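Local coordinates for protein ribonuclease VapC5 (Mycobacterium tuberculosis, PDB 3DBO) that probably acts as the toxin of a type II toxin-antitoxin pair, a magnesium-dependent PIN-domain ribonuclease whose limited RNA cleavage is seen in complex with its antitoxin VapB5, at residues 23-28 against 128-133; 51-56 against 116-121; 57-62 against 76-81; 91-96 against 122-127; 98-103 against 140-145. All blocks are in the same frame, centred on the assembly; numbering follows the deposited sequence.

The five contacts tie one PIN domain together around its parallel sheet. Contact 1 joins two strands of that sheet and carries Asp26, a predicted magnesium ligand whose side chain lies about 5 Å from that of Asp115, the other predicted one. Contact 2, centred about 10 Å from contact 1, brings helix 113-124 against helix 52-64, and the two contacts share a sodium ion. Contact 3 packs the later part of helix 52-64 against helix 68-79. Contacts 4 and 5, also about 10 Å apart between centres, both use helix 91-107 and share a second sodium ion and a water; they lie across the chain's centre from contact 3, at about 24 and 28 Å between centres.

Contact 1. Residues 23-28 against 128-133; sequences GVLDTS and PVITQD. With NA (sodium ion), chain C.
Two parallel strands of the PIN-domain sheet, 23-25 and 129-131, run side by side, the first leading straight into Asp26, a predicted Mg(2+) ligand. Three backbone bonds zip them: Val24 N to Pro128 O at 2.9 Å, Ile130 N to Val24 O at 2.8 Å and nearly straight (175°), and Asp26 N to Ile130 O at 3.1 Å. Leu25 CD2 rests obliquely on Ile130 CB on one sheet face; Val24 and Val129 lie on the other. Leu25 O binds a sodium ion at 2.9 Å, with Thr51 OG1 and Thr54 OG1. With CG in the crowded position between backbone N and carbonyl carbon (chi1 81°), Asp26 turns its carboxylate to the neighbouring segment. Thr131 OG1 donates to Asp26 OD2 at 2.7 Å from above the carboxylate plane, while Ser28 OG reaches the syn lone pair of Asp26 OD1 at 2.8 Å. Ser28 OG accepts from Gln132 N at 2.9 Å, and Gln132 NE2 donates to Ser28 O at 2.7 Å. Both carboxylate oxygens thus have a hydroxyl donor, which fixes the group's rotation and would be expected to stabilise its charged form, consistent with its predicted role as a magnesium ligand.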
# COMPACT_ATOMS: atom_id res chain seq x y z
N GLY B 23 9.24 3.95 5.84
CA GLY B 23 8.70 3.05 4.84
C GLY B 23 7.35 3.49 4.32
O GLY B 23 6.70 4.37 4.88
N VAL B 24 6.93 2.84 3.24
CA VAL B 24 5.68 3.16 2.56
C VAL B 24 4.69 2.01 2.67
O VAL B 24 4.95 0.94 2.15
CB VAL B 24 5.95 3.46 1.05
CG1 VAL B 24 4.63 3.73 0.33
CG2 VAL B 24 6.92 4.62 0.91
N LEU B 25 3.56 2.24 3.36
CA LEU B 25 2.52 1.23 3.54
C LEU B 25 1.73 1.05 2.26
O LEU B 25 1.39 2.05 1.61
CB LEU B 25 1.57 1.66 4.66
CG LEU B 25 2.26 2.09 5.96
CD1 LEU B 25 1.27 2.82 6.87
CD2 LEU B 25 2.89 0.85 6.64
N ASP B 26 1.46 -0.20 1.89
CA ASP B 26 0.57 -0.50 0.78
C ASP B 26 -0.85 -0.61 1.32
O ASP B 26 -1.06 -0.37 2.52
CB ASP B 26 1.03 -1.77 0.05
CG ASP B 26 0.58 -3.05 0.76
OD1 ASP B 26 0.36 -3.01 1.99
OD2 ASP B 26 0.43 -4.08 0.07
N THR B 27 -1.81 -1.02 0.50
CA THR B 27 -3.19 -1.11 0.97
C THR B 27 -3.44 -2.27 1.94
O THR B 27 -4.22 -2.13 2.88
CB THR B 27 -4.17 -1.16 -0.22
OG1 THR B 27 -3.86 -0.06 -1.10
CG2 THR B 27 -5.59 -1.02 0.25
N SER B 28 -2.76 -3.40 1.71
CA SER B 28 -2.98 -4.61 2.50
C SER B 28 -2.72 -4.46 4.01
O SER B 28 -3.39 -5.12 4.82
CB SER B 28 -2.15 -5.78 1.91
OG SER B 28 -0.78 -5.61 2.20
N PRO B 128 11.42 1.43 1.43
CA PRO B 128 10.85 0.12 1.29
C PRO B 128 9.32 0.15 1.26
O PRO B 128 8.70 1.04 1.85
CB PRO B 128 11.33 -0.60 2.57
CG PRO B 128 11.47 0.45 3.56
CD PRO B 128 11.91 1.68 2.80
N VAL B 129 8.73 -0.83 0.58
CA VAL B 129 7.30 -1.08 0.64
C VAL B 129 6.99 -2.02 1.81
O VAL B 129 7.60 -3.09 1.93
CB VAL B 129 6.78 -1.75 -0.66
CG1 VAL B 129 5.29 -2.08 -0.51
CG2 VAL B 129 7.00 -0.85 -1.90
N ILE B 130 6.05 -1.62 2.67
CA ILE B 130 5.60 -2.43 3.80
C ILE B 130 4.30 -3.07 3.36
O ILE B 130 3.33 -2.35 3.05
CB ILE B 130 5.44 -1.56 5.08
CG1 ILE B 130 6.61 -0.58 5.23
CG2 ILE B 130 5.31 -2.43 6.33
CD1 ILE B 130 7.99 -1.23 5.22
N THR B 131 4.26 -4.40 3.33
CA THR B 131 3.09 -5.12 2.83
C THR B 131 2.71 -6.31 3.71
O THR B 131 3.58 -6.97 4.28
CB THR B 131 3.23 -5.53 1.31
OG1 THR B 131 2.00 -6.08 0.82
CG2 THR B 131 4.35 -6.54 1.07
N GLN B 132 1.42 -6.57 3.78
CA GLN B 132 0.93 -7.73 4.49
C GLN B 132 0.71 -8.88 3.51
O GLN B 132 0.64 -10.03 3.94
CB GLN B 132 -0.36 -7.40 5.28
CG GLN B 132 -0.82 -8.53 6.14
CD GLN B 132 -2.13 -8.27 6.87
OE1 GLN B 132 -2.45 -9.00 7.80
NE2 GLN B 132 -2.89 -7.24 6.47
N ASP B 133 0.60 -8.57 2.22
CA ASP B 133 0.21 -9.57 1.21
C ASP B 133 1.40 -9.98 0.34
O ASP B 133 2.51 -9.53 0.59
CB ASP B 133 -0.97 -9.06 0.36
CG ASP B 133 -2.29 -9.03 1.13
OD1 ASP B 133 -2.30 -9.27 2.36
OD2 ASP B 133 -3.35 -8.76 0.50
NA NA C . 0.33 2.80 -0.94

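Contact 2. Residues 51-56 against 116-121. With NA (sodium ion), chain C.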
# COMPACT_ATOMS: atom_id res chain seq x y z
N THR B 51 0.63 5.94 -0.03
CA THR B 51 0.60 6.62 -1.31
C THR B 51 -0.83 6.94 -1.70
O THR B 51 -1.80 6.48 -1.08
CB THR B 51 1.24 5.77 -2.46
OG1 THR B 51 0.32 4.72 -2.82
CG2 THR B 51 2.62 5.15 -2.06
N VAL B 52 -0.96 7.72 -2.77
CA VAL B 52 -2.27 8.07 -3.32
C VAL B 52 -3.03 6.86 -3.83
O VAL B 52 -4.26 6.89 -3.89
CB VAL B 52 -2.12 9.13 -4.46
CG1 VAL B 52 -1.75 10.49 -3.86
CG2 VAL B 52 -1.09 8.68 -5.52
N VAL B 53 -2.30 5.80 -4.20
CA VAL B 53 -2.96 4.58 -4.69
C VAL B 53 -3.79 3.97 -3.56
O VAL B 53 -4.91 3.52 -3.78
CB VAL B 53 -1.93 3.56 -5.24
CG1 VAL B 53 -2.59 2.27 -5.63
CG2 VAL B 53 -1.15 4.21 -6.45
N THR B 54 -3.20 3.92 -2.36
CA THR B 54 -3.92 3.39 -1.19
C THR B 54 -5.06 4.31 -0.80
O THR B 54 -6.14 3.82 -0.46
CB THR B 54 -2.97 3.13 -0.01
OG1 THR B 54 -2.09 2.06 -0.36
CG2 THR B 54 -3.76 2.75 1.27
N LEU B 55 -4.85 5.62 -0.85
CA LEU B 55 -5.96 6.58 -0.62
C LEU B 55 -7.15 6.22 -1.54
O LEU B 55 -8.29 6.10 -1.11
CB LEU B 55 -5.50 8.04 -0.83
CG LEU B 55 -6.56 9.13 -0.61
CD1 LEU B 55 -7.21 9.03 0.75
CD2 LEU B 55 -6.01 10.56 -0.88
N ALA B 56 -6.85 6.02 -2.83
CA ALA B 56 -7.87 5.65 -3.81
C ALA B 56 -8.55 4.32 -3.49
O ALA B 56 -9.77 4.18 -3.57
CB ALA B 56 -7.23 5.57 -5.20
N LEU B 116 2.20 -2.04 -8.68
CA LEU B 116 3.43 -1.55 -9.35
C LEU B 116 3.61 -0.05 -9.18
O LEU B 116 4.74 0.42 -8.96
CB LEU B 116 3.46 -1.94 -10.84
CG LEU B 116 4.81 -1.73 -11.55
CD1 LEU B 116 5.98 -2.53 -10.88
CD2 LEU B 116 4.62 -2.13 -13.03
N TRP B 117 2.51 0.71 -9.27
CA TRP B 117 2.54 2.15 -8.94
C TRP B 117 3.01 2.41 -7.51
O TRP B 117 3.83 3.29 -7.27
CB TRP B 117 1.16 2.81 -9.21
CG TRP B 117 0.87 3.01 -10.69
CD1 TRP B 117 -0.11 2.43 -11.44
CD2 TRP B 117 1.57 3.90 -11.56
NE1 TRP B 117 -0.07 2.91 -12.76
CE2 TRP B 117 0.97 3.80 -12.85
CE3 TRP B 117 2.66 4.76 -11.39
CZ2 TRP B 117 1.43 4.55 -13.96
CZ3 TRP B 117 3.13 5.50 -12.50
CH2 TRP B 117 2.49 5.39 -13.76
N ILE B 118 2.51 1.64 -6.55
CA ILE B 118 2.99 1.76 -5.17
C ILE B 118 4.49 1.51 -5.07
O ILE B 118 5.21 2.34 -4.49
CB ILE B 118 2.20 0.83 -4.23
CG1 ILE B 118 0.74 1.33 -4.13
CG2 ILE B 118 2.83 0.84 -2.81
CD1 ILE B 118 -0.20 0.28 -3.48
N ALA B 119 4.96 0.40 -5.64
CA ALA B 119 6.37 0.04 -5.64
C ALA B 119 7.21 1.11 -6.35
O ALA B 119 8.29 1.46 -5.88
CB ALA B 119 6.57 -1.31 -6.30
N ALA B 120 6.68 1.66 -7.45
CA ALA B 120 7.38 2.74 -8.17
C ALA B 120 7.56 3.98 -7.31
O ALA B 120 8.64 4.58 -7.27
CB ALA B 120 6.66 3.07 -9.51
N VAL B 121 6.51 4.38 -6.61
CA VAL B 121 6.58 5.52 -5.71
C VAL B 121 7.63 5.29 -4.61
O VAL B 121 8.53 6.13 -4.39
CB VAL B 121 5.18 5.83 -5.09
CG1 VAL B 121 5.27 6.81 -3.89
CG2 VAL B 121 4.22 6.39 -6.19
NA NA C . 0.33 2.80 -0.94
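Near the predicted metal site of the PIN fold, the first turn of helix 52-64 packs against helix 113-124, the short segments running roughly antiparallel (147°) with axes 9.9 Å apart. Thr51 is the N-cap residue of the first helix: its OG1, held between backbone N and carbonyl carbon (chi1 74°), accepts a weak capping bond from Val53 N at 3.2 Å. The contact itself is apolar. Ile118 buries the largest area, with CG1 anti to its carbonyl carbon so that the ethyl arm swings toward the other helix and crosses Val53 obliquely, CG1 to Val53 CB at 3.7 Å. Val53 CG2 also touches Trp117 at CB, 3.9 Å away, while the indole ring leads off to stack on Trp97. One turn further along helix 113-124, Val121 CG1 slides past Thr51 CG2 at 3.6 Å. The hydroxyls of Thr51 and Thr54 turn to a sodium ion, which has Leu25 O as its third protein ligand; Thr54 OG1 is also hydrogen-bonded to Thr27 OG1. Methylene and methyl carbons of Ile118 border the ion, which Thr51 OG1 binds at 2.7 Å and Thr54 OG1 at 2.6 Å.

Contact 3. Residues 57-62 against 76-81. With NA (sodium ion), chain F.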
# COMPACT_ATOMS: atom_id res chain seq x y z
N GLU B 57 -7.75 3.32 -3.13
CA GLU B 57 -8.27 1.99 -2.90
C GLU B 57 -9.14 1.91 -1.64
O GLU B 57 -10.20 1.27 -1.67
CB GLU B 57 -7.12 0.99 -2.88
CG GLU B 57 -6.61 0.76 -4.31
CD GLU B 57 -5.52 -0.29 -4.43
OE1 GLU B 57 -4.84 -0.58 -3.42
OE2 GLU B 57 -5.34 -0.83 -5.55
N LEU B 58 -8.72 2.58 -0.58
CA LEU B 58 -9.53 2.67 0.66
C LEU B 58 -10.84 3.43 0.40
O LEU B 58 -11.89 3.07 0.92
CB LEU B 58 -8.72 3.30 1.79
CG LEU B 58 -7.48 2.50 2.25
CD1 LEU B 58 -6.80 3.28 3.35
CD2 LEU B 58 -7.91 1.10 2.71
N ARG B 59 -10.77 4.45 -0.45
CA ARG B 59 -11.97 5.22 -0.79
C ARG B 59 -12.95 4.40 -1.61
O ARG B 59 -14.14 4.40 -1.35
CB ARG B 59 -11.60 6.54 -1.48
CG ARG B 59 -12.71 7.57 -1.51
CD ARG B 59 -12.23 8.85 -2.18
NE ARG B 59 -13.16 9.95 -1.89
CZ ARG B 59 -14.20 10.27 -2.65
NH1 ARG B 59 -14.44 9.62 -3.79
NH2 ARG B 59 -15.01 11.26 -2.28
N VAL B 60 -12.46 3.66 -2.61
CA VAL B 60 -13.34 2.78 -3.35
C VAL B 60 -13.96 1.73 -2.42
O VAL B 60 -15.15 1.38 -2.56
CB VAL B 60 -12.55 1.95 -4.40
CG1 VAL B 60 -13.41 0.78 -4.93
CG2 VAL B 60 -12.09 2.81 -5.53
N GLY B 61 -13.17 1.26 -1.44
CA GLY B 61 -13.70 0.36 -0.39
C GLY B 61 -14.95 0.92 0.30
O GLY B 61 -15.95 0.19 0.49
N VAL B 62 -14.89 2.19 0.69
CA VAL B 62 -16.04 2.86 1.36
C VAL B 62 -17.23 2.87 0.42
O VAL B 62 -18.35 2.51 0.81
CB VAL B 62 -15.68 4.30 1.82
CG1 VAL B 62 -16.92 5.05 2.33
CG2 VAL B 62 -14.58 4.29 2.90
N ALA B 76 -13.80 4.27 8.76
CA ALA B 76 -12.71 4.38 9.75
C ALA B 76 -11.31 4.09 9.16
O ALA B 76 -10.34 4.77 9.48
CB ALA B 76 -12.99 3.44 10.97
N THR B 77 -11.21 3.08 8.30
CA THR B 77 -9.91 2.77 7.67
C THR B 77 -9.45 3.96 6.81
O THR B 77 -8.29 4.40 6.88
CB THR B 77 -10.02 1.49 6.80
OG1 THR B 77 -10.71 0.47 7.55
CG2 THR B 77 -8.63 0.99 6.40
N LEU B 78 -10.36 4.50 6.00
CA LEU B 78 -10.05 5.67 5.17
C LEU B 78 -9.60 6.86 6.02
O LEU B 78 -8.62 7.56 5.69
CB LEU B 78 -11.26 6.06 4.28
CG LEU B 78 -11.08 7.32 3.41
CD1 LEU B 78 -9.93 7.12 2.41
CD2 LEU B 78 -12.37 7.69 2.69
N GLU B 79 -10.31 7.08 7.13
CA GLU B 79 -10.00 8.18 8.02
C GLU B 79 -8.63 8.01 8.68
O GLU B 79 -8.01 9.01 9.01
CB GLU B 79 -11.11 8.36 9.08
CG GLU B 79 -12.38 9.03 8.49
CD GLU B 79 -13.66 8.74 9.28
OE1 GLU B 79 -13.68 7.76 10.06
OE2 GLU B 79 -14.65 9.49 9.11
N SER B 80 -8.18 6.77 8.86
CA SER B 80 -6.88 6.52 9.53
C SER B 80 -5.68 7.11 8.77
O SER B 80 -4.61 7.29 9.35
CB SER B 80 -6.67 5.02 9.84
OG SER B 80 -6.24 4.29 8.70
N VAL B 81 -5.87 7.41 7.49
CA VAL B 81 -4.78 8.05 6.73
C VAL B 81 -4.88 9.56 6.64
O VAL B 81 -4.06 10.18 5.96
CB VAL B 81 -4.59 7.43 5.35
CG1 VAL B 81 -4.27 5.97 5.51
CG2 VAL B 81 -5.82 7.59 4.49
NA NA F . -21.00 1.77 0.39
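Segments 57-62 and 76-81 come nearest at Leu58 and Leu78, whose CA atoms are 5.4 Å apart, packing two consecutive PIN-domain helices, 52-64 and 68-79, against each other. Leu78 fills the middle of the contact. Its CG stands anti to the backbone N (chi1 177°), which carries CD1 over the helix surface to within 4.1 Å of Leu58 CB and close to the backbone N of Arg59. From the next turn Val62 crosses it at about a right angle, CG2 meeting Leu78 CB at 4.0 Å. Leu58 is extended beyond CB with its two methyls parted between two neighbours: CD2 touches Thr77 CG2 at 3.8 Å, and CD1 approaches Val81 CG1 at 4.3 Å. Thr77 offers its methyl because CG2 is anti to the backbone N; its OG1 is bonded to Gln73 O and to the backbone of the other protein's chain, which also packs on Leu58. Ser80 OG donates to Thr77 O at 2.7 Å on an in-plane lone pair. Val62 O binds a sodium ion together with Ala65 O. No hydrogen bond crosses between the segments, so their association rests on dispersion and the burial of methyl groups.

Contact 4. Residues 91-96 against 122-127; sequences DDAARM and AASRAL. With NA (sodium ion), chain D.
Met96 extends its CG anti to the backbone N (chi1 -175°) and then bends at chi2 and chi3 (59° and 76°), so that the thioether folds around Ala123. Three successive side-chain atoms follow the Ala123 methyl: Met96 CG lies 3.7 Å from Ala123 CB, SD touches it as well, and CE curls on toward Ala123 O at 3.8 Å. Ser124, the other main participant, has OG in the crowded position between its backbone N and carbonyl carbon. This turns the hydroxyl back to its own helix, where it bonds to Val121 O, and presents CB to helix 91-107. Ser124 CB sits 3.5 Å from Asp92 O and also meets the CB atoms of Asp92 and Met96, while its OG passes over the backbone of Ala93. The small side chains of Ala93, Ala123 and Ser124 let the backbones come close, with CA atoms of Ala93 and Ser124 5.3 Å apart. At the more exposed margin Asp92 OD1 takes Arg95 NH1 in a salt bridge of 3.2 Å, the carboxylate oxygen lying in plane at the guanidinium edge. Helix 113-124 stops just here: Ala126, with positive phi, lets Leu127 N return to Ala122 O and Ala126 N to Ala123 O. The chain then turns toward strand 129-131, and Leu127 O binds a sodium ion at 2.7 Å. The ending is a Schellman motif, placed at the helix-to-strand turn of the alpha/beta PIN fold, with helix 91-107 packed beside it.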
# COMPACT_ATOMS: atom_id res chain seq x y z
N ASP B 91 6.89 12.67 -11.33
CA ASP B 91 7.73 12.30 -12.47
C ASP B 91 8.70 11.17 -12.13
O ASP B 91 8.89 10.24 -12.92
CB ASP B 91 8.51 13.52 -13.01
CG ASP B 91 7.59 14.61 -13.56
OD1 ASP B 91 6.37 14.39 -13.66
OD2 ASP B 91 8.11 15.70 -13.88
N ASP B 92 9.32 11.25 -10.95
CA ASP B 92 10.31 10.24 -10.57
C ASP B 92 9.67 8.87 -10.40
O ASP B 92 10.28 7.86 -10.73
CB ASP B 92 11.04 10.65 -9.28
CG ASP B 92 12.12 11.70 -9.54
OD1 ASP B 92 12.50 11.93 -10.71
OD2 ASP B 92 12.60 12.28 -8.55
N ALA B 93 8.44 8.85 -9.87
CA ALA B 93 7.71 7.59 -9.71
C ALA B 93 7.37 7.03 -11.09
O ALA B 93 7.45 5.83 -11.32
CB ALA B 93 6.48 7.79 -8.89
N ALA B 94 6.98 7.91 -12.00
CA ALA B 94 6.63 7.51 -13.35
C ALA B 94 7.82 6.86 -14.05
O ALA B 94 7.66 5.85 -14.71
CB ALA B 94 6.15 8.74 -14.16
N ARG B 95 9.00 7.46 -13.94
CA ARG B 95 10.19 6.88 -14.56
C ARG B 95 10.53 5.52 -13.98
O ARG B 95 10.89 4.59 -14.71
CB ARG B 95 11.36 7.86 -14.44
CG ARG B 95 11.09 9.15 -15.25
CD ARG B 95 12.30 10.11 -15.16
NE ARG B 95 11.98 11.39 -15.79
CZ ARG B 95 11.75 12.52 -15.13
NH1 ARG B 95 11.84 12.58 -13.80
NH2 ARG B 95 11.46 13.62 -15.82
N MET B 96 10.40 5.41 -12.66
CA MET B 96 10.62 4.15 -11.97
C MET B 96 9.63 3.07 -12.43
O MET B 96 10.03 1.92 -12.64
CB MET B 96 10.54 4.35 -10.44
CG MET B 96 10.90 3.06 -9.62
SD MET B 96 12.57 2.42 -9.95
CE MET B 96 13.53 3.61 -9.01
N ALA B 122 7.52 4.15 -3.92
CA ALA B 122 8.48 3.83 -2.86
C ALA B 122 9.92 3.76 -3.38
O ALA B 122 10.81 4.43 -2.81
CB ALA B 122 8.07 2.50 -2.16
N ALA B 123 10.16 2.97 -4.43
CA ALA B 123 11.51 2.83 -5.01
C ALA B 123 12.11 4.15 -5.45
O ALA B 123 13.31 4.37 -5.28
CB ALA B 123 11.51 1.84 -6.16
N SER B 124 11.28 5.03 -6.01
CA SER B 124 11.77 6.31 -6.53
C SER B 124 12.21 7.24 -5.39
O SER B 124 12.95 8.19 -5.62
CB SER B 124 10.68 6.99 -7.40
OG SER B 124 9.64 7.50 -6.59
N ARG B 125 11.74 6.95 -4.18
CA ARG B 125 12.12 7.68 -2.97
C ARG B 125 13.13 6.93 -2.11
O ARG B 125 13.45 7.36 -1.00
CB ARG B 125 10.88 8.03 -2.17
CG ARG B 125 10.00 9.02 -2.91
CD ARG B 125 8.82 9.46 -2.12
NE ARG B 125 8.09 10.47 -2.89
CZ ARG B 125 8.09 11.78 -2.63
NH1 ARG B 125 8.77 12.26 -1.59
NH2 ARG B 125 7.38 12.59 -3.40
N ALA B 126 13.62 5.80 -2.63
CA ALA B 126 14.55 4.91 -1.94
C ALA B 126 13.99 4.52 -0.56
O ALA B 126 14.68 4.59 0.47
CB ALA B 126 15.94 5.55 -1.83
N LEU B 127 12.71 4.15 -0.56
CA LEU B 127 12.03 3.65 0.62
C LEU B 127 11.47 2.26 0.37
O LEU B 127 11.08 1.92 -0.76
CB LEU B 127 10.87 4.57 1.04
CG LEU B 127 11.20 6.03 1.40
CD1 LEU B 127 9.93 6.83 1.36
CD2 LEU B 127 11.90 6.14 2.74
NA NA D . 11.54 -0.04 -2.52
O HOH W 1 9.60 -0.65 -4.35

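Contact 5. Residues 98-103 against 140-145. With NA (sodium ion), chain D.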
# COMPACT_ATOMS: atom_id res chain seq x y z
N ALA B 98 8.21 2.67 -15.25
CA ALA B 98 8.62 2.14 -16.56
C ALA B 98 9.76 1.11 -16.43
O ALA B 98 9.71 0.07 -17.08
CB ALA B 98 9.04 3.31 -17.50
N ARG B 99 10.79 1.43 -15.65
CA ARG B 99 11.92 0.52 -15.43
C ARG B 99 11.44 -0.80 -14.82
O ARG B 99 11.79 -1.88 -15.31
CB ARG B 99 12.97 1.17 -14.49
CG ARG B 99 14.23 0.33 -14.31
CD ARG B 99 15.40 1.10 -13.67
NE ARG B 99 16.62 0.29 -13.76
CZ ARG B 99 17.87 0.77 -13.76
NH1 ARG B 99 18.09 2.08 -13.70
NH2 ARG B 99 18.90 -0.08 -13.85
N LEU B 100 10.65 -0.69 -13.76
CA LEU B 100 10.13 -1.89 -13.08
C LEU B 100 9.20 -2.71 -13.98
O LEU B 100 9.26 -3.94 -14.00
CB LEU B 100 9.45 -1.53 -11.74
CG LEU B 100 10.33 -0.82 -10.70
CD1 LEU B 100 9.50 -0.46 -9.46
CD2 LEU B 100 11.55 -1.67 -10.32
N ARG B 101 8.36 -2.02 -14.75
CA ARG B 101 7.47 -2.68 -15.71
C ARG B 101 8.22 -3.48 -16.78
O ARG B 101 7.83 -4.61 -17.09
CB ARG B 101 6.51 -1.67 -16.38
CG ARG B 101 5.46 -2.31 -17.29
CD ARG B 101 4.51 -3.19 -16.50
NE ARG B 101 3.77 -4.14 -17.33
CZ ARG B 101 4.17 -5.38 -17.63
NH1 ARG B 101 5.33 -5.83 -17.20
NH2 ARG B 101 3.40 -6.18 -18.36
N ILE B 102 9.29 -2.91 -17.33
CA ILE B 102 10.04 -3.67 -18.34
C ILE B 102 10.80 -4.85 -17.69
O ILE B 102 10.83 -5.95 -18.25
CB ILE B 102 11.01 -2.74 -19.14
CG1 ILE B 102 10.23 -2.00 -20.20
CG2 ILE B 102 12.05 -3.54 -19.94
CD1 ILE B 102 9.88 -2.88 -21.35
N HIS B 103 11.34 -4.63 -16.49
CA HIS B 103 11.96 -5.70 -15.71
C HIS B 103 11.01 -6.91 -15.62
O HIS B 103 11.39 -8.04 -15.96
CB HIS B 103 12.36 -5.17 -14.33
CG HIS B 103 13.07 -6.18 -13.47
ND1 HIS B 103 14.35 -6.62 -13.74
CD2 HIS B 103 12.68 -6.83 -12.35
CE1 HIS B 103 14.72 -7.49 -12.82
NE2 HIS B 103 13.71 -7.65 -11.97
N ASP B 140 11.50 -8.62 -6.13
CA ASP B 140 12.65 -8.73 -5.24
C ASP B 140 13.97 -8.69 -6.01
O ASP B 140 14.15 -9.44 -6.96
CB ASP B 140 12.57 -10.03 -4.41
CG ASP B 140 11.52 -9.97 -3.31
OD1 ASP B 140 11.18 -8.86 -2.83
OD2 ASP B 140 11.05 -11.05 -2.92
N GLY B 141 14.86 -7.80 -5.60
CA GLY B 141 16.18 -7.68 -6.23
C GLY B 141 16.28 -6.60 -7.28
O GLY B 141 17.38 -6.22 -7.68
N ALA B 142 15.14 -6.11 -7.78
CA ALA B 142 15.18 -4.96 -8.71
C ALA B 142 15.83 -3.75 -8.03
O ALA B 142 15.70 -3.56 -6.84
CB ALA B 142 13.77 -4.64 -9.21
N ALA B 143 16.58 -2.93 -8.76
CA ALA B 143 17.21 -1.79 -8.10
C ALA B 143 16.18 -0.86 -7.45
O ALA B 143 15.07 -0.64 -7.97
CB ALA B 143 18.18 -1.02 -9.04
N SER B 144 16.59 -0.36 -6.30
CA SER B 144 15.81 0.49 -5.42
C SER B 144 14.60 -0.20 -4.78
O SER B 144 13.94 0.43 -3.97
CB SER B 144 15.41 1.79 -6.13
OG SER B 144 16.59 2.41 -6.62
N VAL B 145 14.33 -1.48 -5.11
CA VAL B 145 13.18 -2.21 -4.52
C VAL B 145 13.58 -2.91 -3.21
O VAL B 145 14.55 -3.67 -3.19
CB VAL B 145 12.53 -3.21 -5.52
CG1 VAL B 145 11.45 -4.10 -4.84
CG2 VAL B 145 11.90 -2.42 -6.72
NA NA D . 11.54 -0.04 -2.52
O HOH W 2 13.84 -9.14 -9.71
O HOH W 1 9.60 -0.65 -4.35
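The best-held polar atom is the oxygen of a bridging water, gripped twice: it lies 2.7 Å from His103 NE2, in the plane of the imidazole at its edge, and donates to Asp140 O at 2.8 Å. It thus links helix 91-107 to the loop before strand 147-149; no direct hydrogen bond joins the two segments. With CG anti to the backbone N (chi1 -177°), His103 reaches out toward that loop, and its CD2 comes obliquely within 4.0 Å of Ala142 CB. One turn back in the helix, Leu100 has CG anti to its carbonyl carbon and an extended end that brings CD2 between two loop residues. Leu100 CD2 meets Ala142 CB at 3.9 Å and Val145 CG2 at 3.7 Å, the latter side chain crossing it obliquely. Ala142 CB thus touches both helix residues. Val145 N bonds back to Ala142 O at 3.0 Å, which closes the turn and sets Ala142 and Val145 together against Leu100. Ser144, the third residue of that turn, binds a sodium ion through O at 2.9 Å, joined by Leu127 O and a water. The closure from Ala142 to Val145 is a type II beta turn, leading into strand 147-149, outermost of this chain's PIN-domain sheet.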